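Local coordinates for uncharacterized protein MTH_862 (Methanothermobacter thermautotrophicus, PDB 2R47), which is of unknown function, an archaeal member of the DUF2124 family related to MJ1183 of Methanocaldococcus jannaschii, and is found as a two-chain assembly, at residues V23-I29 and V49-D53; D86-G92 and G118-C124. All coordinates share one frame; numbering follows the deposited sequence.

Both interactions are parallel pairings in one mixed sheet, and strands 28-33 and 88-91, one from each, are neighbours in it. Interaction 1 lies toward the periphery, its centre about 13 Å from the chain centre, at the starts of two interior strands, 28-33 and 53-58; a lysine and two backbone bonds do much of its work, over a small patch of valine and isoleucine. Interaction 2 is central, its midpoint about 5 Å from the chain centre, and joins strands 88-91 and 118-125 through a backbone ladder with aliphatic packing on both faces. Asp86 connects the two: its OD2 accepts from Glu27 N and Arg28 N, while its carbonyl O serves Glu119 N.

Interaction 1. Residues V23-I29 and V49-D53; sequences VKDAERI and VRDKD
Lys52 sends CG away from its carbonyl carbon (chi1 -68°), runs extended to CE, then bends at chi4 (-48°), which turns NZ down onto the backbone of the 23-26 turn. There NZ donates to Ala26 O at 2.8 Å, arriving tilted 18° from the carbonyl plane, and Lys52 CE lies 3.1 Å from Val23 O. Val23 O accepts from Ala26 N, closing a type I turn just after helix 11-22. The aliphatic part of the lysine crosses Ile29 at a slant, with Lys52 CD against Ile29 CD1. The 23-26 turn and a second type I turn, 49-52, precede two neighbouring parallel strands, 28-33 and 53-58, of the mixed sheet of this alpha/beta fold, helix 40-48 making the connection between them. Pairing starts with Asp53 N to Glu27 O (3.0 Å) and continues with Ile29 N to Asp53 O (3.1 Å). On the buried side Val49 spreads its two methyls: CG1 meets Val23 CG2 at 3.7 Å and CG2 meets Ile29 CD1, each pair of side chains crossing at about a right angle. In the conformer described, Arg28 lays CG against Asp53 O at 3.3 Å, while its guanidinium NH2 is hydrogen-bonded to Gly83 O.

Interaction 2. Residues D86-G92 and G118-C124; sequences DVLVLLG and GELMGLC
Val87 CG1 rests against Met121 SD at 3.7 Å, one of several interlocking contacts between two parallel central strands in the mixed sheet of this alpha/beta fold. Helix 103-113 lies in the connection between them and packs on the face of Leu88, Leu90 and Leu120, the layering of a beta-alpha-beta unit; helix 11-22 covers the other face through Val89, Met121 and Leu123. The strand directions are twisted by 29° against each other, and the register holds from Val87-Glu119 to Leu91-Leu123. On the Val87 face the fit is staggered. With CG1 anti to the nitrogen (chi1 -179°), Val89 points that methyl up the neighbouring strand, past its bridge partner, to Leu123 CB at 3.7 Å. Leu91 CD2 presses on Leu123 CB from the same strand, at 3.9 Å, so that CB faces the groove between the two bumps; the Leu91 and Leu123 side chains lie side by side. Met121 CG stands beside its own backbone N and the chain runs on extended to SD, which sets both CG and SD against Val87 CG1. On the opposite face Gly122 presents no side chain beside Leu90, and Leu120 leans forward instead: its CD1 touches Leu90 CG at 4.1 Å and also lies over Leu88 O. Beneath these side chains the backbone bonds alternate from strand to strand, Met121 N to Leu88 O (2.9 Å) among them. At the far end the ladder weakens, Gly92 N reaching Leu123 O at 3.2 Å with only 128° at the hydrogen, while Cys124 CB packs on Gly92 CA at 3.7 Å.

Interaction 1. Residues V23-I29 and V49-D53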
loop_
_atom_site.group_PDB
_atom_site.type_symbol
_atom_site.label_atom_id
_atom_site.label_comp_id
_atom_site.label_asym_id
_atom_site.label_seq_id
_atom_site.Cartn_x
_atom_site.Cartn_y
_atom_site.Cartn_z
ATOM N N VAL A 23 9.807 11.164 -11.046
ATOM C CA VAL A 23 8.751 12.081 -11.516
ATOM C C VAL A 23 8.974 13.565 -11.161
ATOM O O VAL A 23 8.035 14.367 -11.168
ATOM C CB VAL A 23 7.348 11.630 -11.018
ATOM C CG1 VAL A 23 7.066 10.213 -11.569
ATOM C CG2 VAL A 23 7.274 11.653 -9.486
ATOM N N LYS A 24 10.215 13.938 -10.912
ATOM C CA LYS A 24 10.496 15.272 -10.392
ATOM C C LYS A 24 9.964 16.399 -11.250
ATOM O O LYS A 24 9.571 17.421 -10.721
ATOM C CB LYS A 24 11.996 15.468 -10.190
ATOM C CG LYS A 24 12.872 15.183 -11.389
ATOM C CD LYS A 24 14.377 15.209 -10.961
ATOM C CE LYS A 24 15.324 15.561 -12.123
ATOM N NZ LYS A 24 16.798 15.175 -11.858
ATOM N N ASP A 25 9.980 16.220 -12.566
ATOM C CA ASP A 25 9.584 17.287 -13.489
ATOM C C ASP A 25 8.129 17.213 -13.928
ATOM O O ASP A 25 7.684 18.048 -14.727
ATOM C CB ASP A 25 10.500 17.281 -14.725
ATOM C CG ASP A 25 11.939 17.698 -14.388
ATOM O OD1 ASP A 25 12.114 18.612 -13.554
ATOM O OD2 ASP A 25 12.883 17.102 -14.948
ATOM N N ALA A 26 7.385 16.244 -13.397
ATOM C CA ALA A 26 5.991 16.011 -13.804
ATOM C C ALA A 26 5.028 16.932 -13.092
ATOM O O ALA A 26 5.247 17.292 -11.942
ATOM C CB ALA A 26 5.571 14.542 -13.513
ATOM N N GLU A 27 3.915 17.250 -13.751
ATOM C CA GLU A 27 2.838 18.024 -13.148
ATOM C C GLU A 27 1.679 17.096 -12.721
ATOM O O GLU A 27 1.013 17.352 -11.731
ATOM C CB GLU A 27 2.253 19.026 -14.168
ATOM C CG GLU A 27 3.158 20.158 -14.606
ATOM C CD GLU A 27 2.475 21.176 -15.579
ATOM O OE1 GLU A 27 1.375 20.919 -16.188
ATOM O OE2 GLU A 27 3.074 22.264 -15.728
ATOM N N ARG A 28 1.388 16.087 -13.561
ATOM C CA ARG A 28 0.180 15.292 -13.419
ATOM C C ARG A 28 0.585 13.845 -13.626
ATOM O O ARG A 28 1.136 13.500 -14.675
ATOM C CB ARG A 28 -0.875 15.725 -14.454
ATOM C CG ARG A 28 -2.231 15.025 -14.329
ATOM C CD ARG A 28 -3.383 15.712 -15.108
ATOM N NE ARG A 28 -4.519 14.802 -15.328
ATOM C CZ ARG A 28 -5.567 14.724 -14.525
ATOM N NH1 ARG A 28 -5.650 15.515 -13.453
ATOM N NH2 ARG A 28 -6.555 13.914 -14.804
ATOM N N ILE A 29 0.306 13.027 -12.612
ATOM C CA ILE A 29 0.619 11.603 -12.672
ATOM C C ILE A 29 -0.665 10.786 -12.630
ATOM O O ILE A 29 -1.586 11.096 -11.880
ATOM C CB ILE A 29 1.541 11.188 -11.515
ATOM C CG1 ILE A 29 2.845 11.995 -11.563
ATOM C CG2 ILE A 29 1.874 9.659 -11.589
ATOM C CD1 ILE A 29 3.747 11.766 -10.367
ATOM N N VAL A 49 4.146 12.005 -3.657
ATOM C CA VAL A 49 4.201 13.147 -4.574
ATOM C C VAL A 49 2.903 13.949 -4.528
ATOM O O VAL A 49 2.418 14.412 -5.560
ATOM C CB VAL A 49 4.565 12.738 -6.024
ATOM C CG1 VAL A 49 5.979 12.137 -6.052
ATOM C CG2 VAL A 49 3.516 11.741 -6.637
ATOM N N ARG A 50 2.409 14.202 -3.310
ATOM C CA ARG A 50 1.086 14.803 -3.130
ATOM C C ARG A 50 1.039 16.259 -3.589
ATOM O O ARG A 50 -0.040 16.857 -3.671
ATOM C CB ARG A 50 0.660 14.700 -1.665
ATOM C CG ARG A 50 1.714 15.208 -0.670
ATOM C CD ARG A 50 1.184 15.036 0.753
ATOM N NE ARG A 50 2.113 15.465 1.808
ATOM C CZ ARG A 50 3.207 14.782 2.179
ATOM N NH1 ARG A 50 3.526 13.649 1.556
ATOM N NH2 ARG A 50 3.996 15.220 3.173
ATOM N N ASP A 51 2.211 16.826 -3.874
ATOM C CA ASP A 51 2.302 18.160 -4.486
ATOM C C ASP A 51 1.773 18.210 -5.928
ATOM O O ASP A 51 1.480 19.303 -6.497
ATOM C CB ASP A 51 3.756 18.690 -4.420
ATOM C CG ASP A 51 4.799 17.723 -5.019
ATOM O OD1 ASP A 51 4.988 16.599 -4.528
ATOM O OD2 ASP A 51 5.485 18.134 -5.976
ATOM N N LYS A 52 1.708 17.042 -6.561
ATOM C CA LYS A 52 1.330 16.957 -7.957
ATOM C C LYS A 52 -0.162 16.730 -8.054
ATOM O O LYS A 52 -0.819 16.559 -7.055
ATOM C CB LYS A 52 2.082 15.816 -8.628
ATOM C CG LYS A 52 3.564 16.130 -8.714
ATOM C CD LYS A 52 4.303 15.013 -9.353
ATOM C CE LYS A 52 5.821 15.196 -9.128
ATOM N NZ LYS A 52 6.313 16.579 -9.441
ATOM N N ASP A 53 -0.696 16.802 -9.266
ATOM C CA ASP A 53 -2.120 16.511 -9.462
ATOM C C ASP A 53 -2.179 15.055 -9.943
ATOM O O ASP A 53 -1.711 14.704 -11.037
ATOM C CB ASP A 53 -2.792 17.465 -10.472
ATOM C CG ASP A 53 -3.350 18.759 -9.816
ATOM O OD1 ASP A 53 -3.305 18.929 -8.574
ATOM O OD2 ASP A 53 -3.871 19.615 -10.575
#

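Interaction 2. Residues D86-G92 and G118-C124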
loop_
_atom_site.group_PDB
_atom_site.type_symbol
_atom_site.label_atom_id
_atom_site.label_comp_id
_atom_site.label_asym_id
_atom_site.label_seq_id
_atom_site.Cartn_x
_atom_site.Cartn_y
_atom_site.Cartn_z
ATOM N N ASP A 86 1.174 13.663 -17.618
ATOM C CA ASP A 86 2.494 13.694 -18.236
ATOM C C ASP A 86 3.402 12.548 -17.764
ATOM O O ASP A 86 4.452 12.316 -18.335
ATOM C CB ASP A 86 3.142 15.089 -18.159
ATOM C CG ASP A 86 3.241 15.599 -16.745
ATOM O OD1 ASP A 86 3.835 14.886 -15.936
ATOM O OD2 ASP A 86 2.731 16.700 -16.436
ATOM N N VAL A 87 2.974 11.813 -16.732
ATOM C CA VAL A 87 3.603 10.496 -16.438
ATOM C C VAL A 87 2.475 9.505 -16.194
ATOM O O VAL A 87 1.586 9.753 -15.351
ATOM C CB VAL A 87 4.499 10.485 -15.153
ATOM C CG1 VAL A 87 5.085 9.054 -14.900
ATOM C CG2 VAL A 87 5.662 11.480 -15.291
ATOM N N LEU A 88 2.503 8.392 -16.913
ATOM C CA LEU A 88 1.532 7.354 -16.682
ATOM C C LEU A 88 2.269 6.199 -16.023
ATOM O O LEU A 88 3.202 5.669 -16.595
ATOM C CB LEU A 88 0.868 6.912 -17.987
ATOM C CG LEU A 88 -0.160 5.771 -17.874
ATOM C CD1 LEU A 88 -1.296 5.989 -16.851
ATOM C CD2 LEU A 88 -0.715 5.450 -19.295
ATOM N N VAL A 89 1.820 5.799 -14.826
ATOM C CA VAL A 89 2.468 4.743 -14.083
ATOM C C VAL A 89 1.558 3.506 -14.145
ATOM O O VAL A 89 0.430 3.487 -13.585
ATOM C CB VAL A 89 2.743 5.169 -12.574
ATOM C CG1 VAL A 89 3.463 4.006 -11.814
ATOM C CG2 VAL A 89 3.502 6.546 -12.498
ATOM N N LEU A 90 2.033 2.470 -14.820
ATOM C CA LEU A 90 1.316 1.188 -14.842
ATOM C C LEU A 90 1.732 0.398 -13.598
ATOM O O LEU A 90 2.942 0.255 -13.317
ATOM C CB LEU A 90 1.690 0.380 -16.096
ATOM C CG LEU A 90 1.451 1.130 -17.426
ATOM C CD1 LEU A 90 1.842 0.146 -18.646
ATOM C CD2 LEU A 90 0.024 1.680 -17.501
ATOM N N LEU A 91 0.743 -0.149 -12.899
ATOM C CA LEU A 91 0.974 -0.971 -11.710
ATOM C C LEU A 91 1.030 -2.437 -12.085
ATOM O O LEU A 91 0.374 -2.873 -13.065
ATOM C CB LEU A 91 -0.092 -0.644 -10.624
ATOM C CG LEU A 91 -0.017 0.861 -10.252
ATOM C CD1 LEU A 91 -1.183 1.217 -9.295
ATOM C CD2 LEU A 91 1.300 1.257 -9.570
ATOM N N GLY A 92 1.848 -3.209 -11.346
ATOM C CA GLY A 92 2.118 -4.580 -11.725
ATOM C C GLY A 92 0.924 -5.514 -11.938
ATOM O O GLY A 92 0.989 -6.426 -12.781
ATOM N N GLY A 118 4.980 12.420 -23.117
ATOM C CA GLY A 118 4.991 12.108 -21.679
ATOM C C GLY A 118 5.798 10.839 -21.391
ATOM O O GLY A 118 6.298 10.202 -22.309
ATOM N N GLU A 119 5.975 10.495 -20.116
ATOM C CA GLU A 119 6.807 9.363 -19.730
ATOM C C GLU A 119 5.913 8.182 -19.359
ATOM O O GLU A 119 4.911 8.381 -18.660
ATOM C CB GLU A 119 7.653 9.772 -18.526
ATOM C CG GLU A 119 8.361 8.655 -17.780
ATOM C CD GLU A 119 9.384 9.172 -16.783
ATOM O OE1 GLU A 119 10.066 10.169 -17.095
ATOM O OE2 GLU A 119 9.521 8.587 -15.691
ATOM N N LEU A 120 6.291 6.979 -19.802
ATOM C CA LEU A 120 5.600 5.783 -19.404
ATOM C C LEU A 120 6.463 5.104 -18.335
ATOM O O LEU A 120 7.643 4.803 -18.567
ATOM C CB LEU A 120 5.402 4.848 -20.592
ATOM C CG LEU A 120 4.672 3.543 -20.281
ATOM C CD1 LEU A 120 3.214 3.927 -19.769
ATOM C CD2 LEU A 120 4.735 2.538 -21.499
ATOM N N MET A 121 5.854 4.812 -17.192
ATOM C CA MET A 121 6.543 4.124 -16.118
ATOM C C MET A 121 5.799 2.882 -15.641
ATOM O O MET A 121 4.593 2.758 -15.834
ATOM C CB MET A 121 6.713 5.068 -14.922
ATOM C CG MET A 121 7.710 6.171 -15.189
ATOM S SD MET A 121 8.067 7.173 -13.725
ATOM C CE MET A 121 8.035 5.922 -12.393
ATOM N N GLY A 122 6.548 1.977 -15.027
ATOM C CA GLY A 122 5.967 0.880 -14.292
ATOM C C GLY A 122 6.451 0.816 -12.862
ATOM O O GLY A 122 7.642 1.021 -12.558
ATOM N N LEU A 123 5.550 0.468 -11.972
ATOM C CA LEU A 123 5.923 0.304 -10.588
ATOM C C LEU A 123 5.383 -1.071 -10.243
ATOM O O LEU A 123 4.186 -1.311 -10.360
ATOM C CB LEU A 123 5.194 1.376 -9.789
ATOM C CG LEU A 123 5.667 1.917 -8.470
ATOM C CD1 LEU A 123 7.045 2.548 -8.642
ATOM C CD2 LEU A 123 4.627 3.013 -8.042
ATOM N N CYS A 124 6.253 -2.020 -9.897
ATOM C CA CYS A 124 5.748 -3.363 -9.629
ATOM C C CYS A 124 6.568 -4.056 -8.525
ATOM O O CYS A 124 7.542 -3.502 -8.015
ATOM C CB CYS A 124 5.759 -4.212 -10.928
ATOM S SG CYS A 124 7.405 -4.459 -11.644
#